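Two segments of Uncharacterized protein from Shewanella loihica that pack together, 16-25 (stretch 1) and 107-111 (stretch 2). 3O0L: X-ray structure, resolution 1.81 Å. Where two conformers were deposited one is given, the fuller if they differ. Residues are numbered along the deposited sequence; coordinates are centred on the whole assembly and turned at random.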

# COMPACT_ATOMS: atom_id res chain seq x y z
N ARG A 16 6.67 5.24 1.91
CA ARG A 16 7.89 5.98 1.96
C ARG A 16 9.00 5.19 2.61
O ARG A 16 8.77 4.42 3.54
N VAL A 17 10.19 5.40 2.07
CA VAL A 17 11.42 4.76 2.49
C VAL A 17 12.43 5.85 2.80
O VAL A 17 12.63 6.80 1.99
N ASP A 18 13.10 5.73 3.94
CA ASP A 18 14.14 6.64 4.32
C ASP A 18 15.30 5.80 4.84
O ASP A 18 15.20 5.15 5.89
N ASN A 19 16.39 5.78 4.06
CA ASN A 19 17.49 4.87 4.33
C ASN A 19 18.83 5.55 4.01
O ASN A 19 19.28 5.54 2.85
N GLY A 20 19.42 6.17 5.03
CA GLY A 20 20.62 6.99 4.87
C GLY A 20 20.27 8.15 3.95
O GLY A 20 19.31 8.88 4.21
N SER A 21 20.99 8.25 2.85
CA SER A 21 20.82 9.36 1.92
C SER A 21 19.65 9.12 0.95
O SER A 21 19.20 10.06 0.29
N PHE A 22 19.14 7.89 0.90
CA PHE A 22 18.03 7.50 0.06
C PHE A 22 16.67 7.82 0.67
O PHE A 22 16.34 7.36 1.78
N HIS A 23 15.86 8.57 -0.07
CA HIS A 23 14.50 8.93 0.36
C HIS A 23 13.54 8.76 -0.83
O HIS A 23 13.75 9.35 -1.89
N SER A 24 12.51 7.93 -0.70
CA SER A 24 11.49 7.88 -1.71
C SER A 24 10.13 7.94 -1.06
O SER A 24 9.99 7.66 0.10
N ASP A 25 9.13 8.33 -1.83
CA ASP A 25 7.79 8.48 -1.35
C ASP A 25 6.90 8.34 -2.55
O ASP A 25 6.88 9.23 -3.40
N ARG A 107 7.90 -1.86 -8.38
CA ARG A 107 9.08 -2.17 -7.63
C ARG A 107 10.13 -1.09 -7.80
O ARG A 107 10.18 -0.42 -8.83
N GLU A 108 10.89 -0.87 -6.74
CA GLU A 108 11.95 0.12 -6.73
C GLU A 108 13.11 -0.44 -5.95
O GLU A 108 12.93 -1.27 -5.06
N ALA A 109 14.30 -0.03 -6.33
CA ALA A 109 15.49 -0.45 -5.65
C ALA A 109 15.65 0.51 -4.47
O ALA A 109 15.43 1.69 -4.62
N ILE A 110 15.91 -0.03 -3.27
CA ILE A 110 16.27 0.74 -2.08
C ILE A 110 17.79 0.85 -2.13
O ILE A 110 18.46 -0.11 -2.52
N SER A 111 18.34 1.99 -1.74
CA SER A 111 19.80 2.14 -1.73
C SER A 111 20.22 2.73 -0.40
O SER A 111 19.36 3.13 0.39

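Stretch 1 is a β-hairpin. Its two strands are joined by a type II' turn from Asn 19 to Phe 22, and Gly 20 takes the positive phi that this turn needs. Backbone hydrogen bonds pair Val 17 with Ser 24 and Asn 19 with Phe 22. This pairing sets the side chains of these four residues on one face of the hairpin, with CA-to-CB bonds toward stretch 2. Arg 16, Asp 18, His 23 and Asp 25 point away.

Phe 22 has the largest covered area in the contact. Its chi1 is t (-177°) and its chi2 is 78°, which lays the ring along the end of stretch 2. Ser 111 N and Ile 110 CA lie over one face of the ring. Glu 108 OE1 sits at the edge, 3.8 Å from Phe 22 CZ. The same CZ comes within 3.4 Å of Ala 109 O. Near the ring's other end, Phe 22 CD1 is 3.3 Å from Ser 111 OG, where Ser 111 is p. Ser 111 N is buried by the contact and has no partner in the model.

Ile 110 points sideways and is mt (chi1 -56°, chi2 173°) in the conformer given. Its CG2 meets two apolar neighbours from the hairpin: Val 17 CG1 at 4.1 Å and Phe 22 CD2 at 4.2 Å. Val 17 is t.

Asn 19 is t, with chi2 at 38°. Its ND2 reaches Ser 111 O at 3.1 Å, but the angle of 131° makes this a weak hydrogen bond. The same ND2 also lies 3.5 Å from Ile 110 CG2.

The shorter of the two hydrogen bonds between the stretches is at the other end of the contact. Ser 24 is p (58°), and its OG donates to Glu 108 OE1 at 2.9 Å. Glu 108 is p at chi1 and t at chi2, with chi3 at -81°. This conformation carries the carboxylate to the hairpin. One water completes the link: it donates to Ser 24 OG at 2.8 Å and to Glu 108 OE2 at 2.8 Å. Both carboxylate oxygens are therefore engaged, and Ser 24 OG both donates and accepts. Ser 24 and Glu 108 are buried, so these bonds satisfy polar groups away from solvent.

On the far face, Asp 18 is m. It forms a salt bridge with Arg 16, NE to OD2 at 3.0 Å, and accepts a hydrogen bond at OD1 from His 23 ND1 at 2.7 Å. None of these three side chains touches stretch 2.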

# COMPACT_ATOMS: atom_id res chain seq x y z
CB ARG A 16 7.71 7.33 2.61
CG ARG A 16 7.39 7.34 4.01
CD ARG A 16 7.34 8.84 4.56
NE ARG A 16 8.67 9.42 4.66
CZ ARG A 16 8.94 10.73 4.65
NH1 ARG A 16 7.96 11.63 4.54
NH2 ARG A 16 10.19 11.15 4.73
CB VAL A 17 11.97 3.84 1.36
CG1 VAL A 17 13.33 3.22 1.76
CG2 VAL A 17 10.94 2.79 0.98
CB ASP A 18 13.65 7.65 5.36
CG ASP A 18 12.48 8.46 4.86
OD1 ASP A 18 12.69 9.45 4.10
OD2 ASP A 18 11.33 8.10 5.19
CB ASN A 19 17.25 3.60 3.53
CG ASN A 19 18.17 2.46 3.95
OD1 ASN A 19 18.47 2.28 5.13
ND2 ASN A 19 18.62 1.68 2.98
CB SER A 21 22.14 9.60 1.16
OG SER A 21 22.46 8.46 0.36
CB PHE A 22 18.11 6.00 -0.23
CG PHE A 22 17.04 5.51 -1.16
CD1 PHE A 22 17.16 5.74 -2.53
CD2 PHE A 22 15.91 4.84 -0.69
CE1 PHE A 22 16.19 5.30 -3.43
CE2 PHE A 22 14.91 4.40 -1.60
CZ PHE A 22 15.06 4.63 -2.96
CB HIS A 23 14.50 10.36 0.89
CG HIS A 23 15.46 10.59 2.01
ND1 HIS A 23 15.15 10.30 3.33
CD2 HIS A 23 16.73 11.08 2.02
CE1 HIS A 23 16.19 10.59 4.09
NE2 HIS A 23 17.16 11.06 3.33
CB SER A 24 11.59 6.59 -2.51
OG SER A 24 11.48 5.49 -1.66
CB ASP A 25 7.66 9.86 -0.69
CG ASP A 25 6.37 10.04 0.11
OD1 ASP A 25 5.42 9.27 -0.09
OD2 ASP A 25 6.34 10.98 0.93
CB ARG A 107 9.55 -3.58 -7.88
CG ARG A 107 10.10 -3.85 -9.16
CD ARG A 107 10.31 -5.37 -9.31
NE ARG A 107 11.02 -5.61 -10.54
CZ ARG A 107 11.28 -6.80 -11.07
NH1 ARG A 107 10.90 -7.95 -10.49
NH2 ARG A 107 11.94 -6.84 -12.21
CB GLU A 108 11.48 1.45 -6.11
CG GLU A 108 10.87 1.28 -4.74
CD GLU A 108 10.62 2.61 -4.00
OE1 GLU A 108 11.60 3.16 -3.41
OE2 GLU A 108 9.45 3.07 -4.01
CB ALA A 109 16.72 -0.37 -6.60
CB ILE A 110 15.97 -0.01 -0.75
CG1 ILE A 110 14.52 -0.44 -0.66
CG2 ILE A 110 16.37 0.84 0.47
CD1 ILE A 110 14.26 -1.31 0.55
CB SER A 111 20.27 3.00 -2.90
OG SER A 111 20.14 4.38 -2.62
O HOH W 1 8.87 4.56 -1.74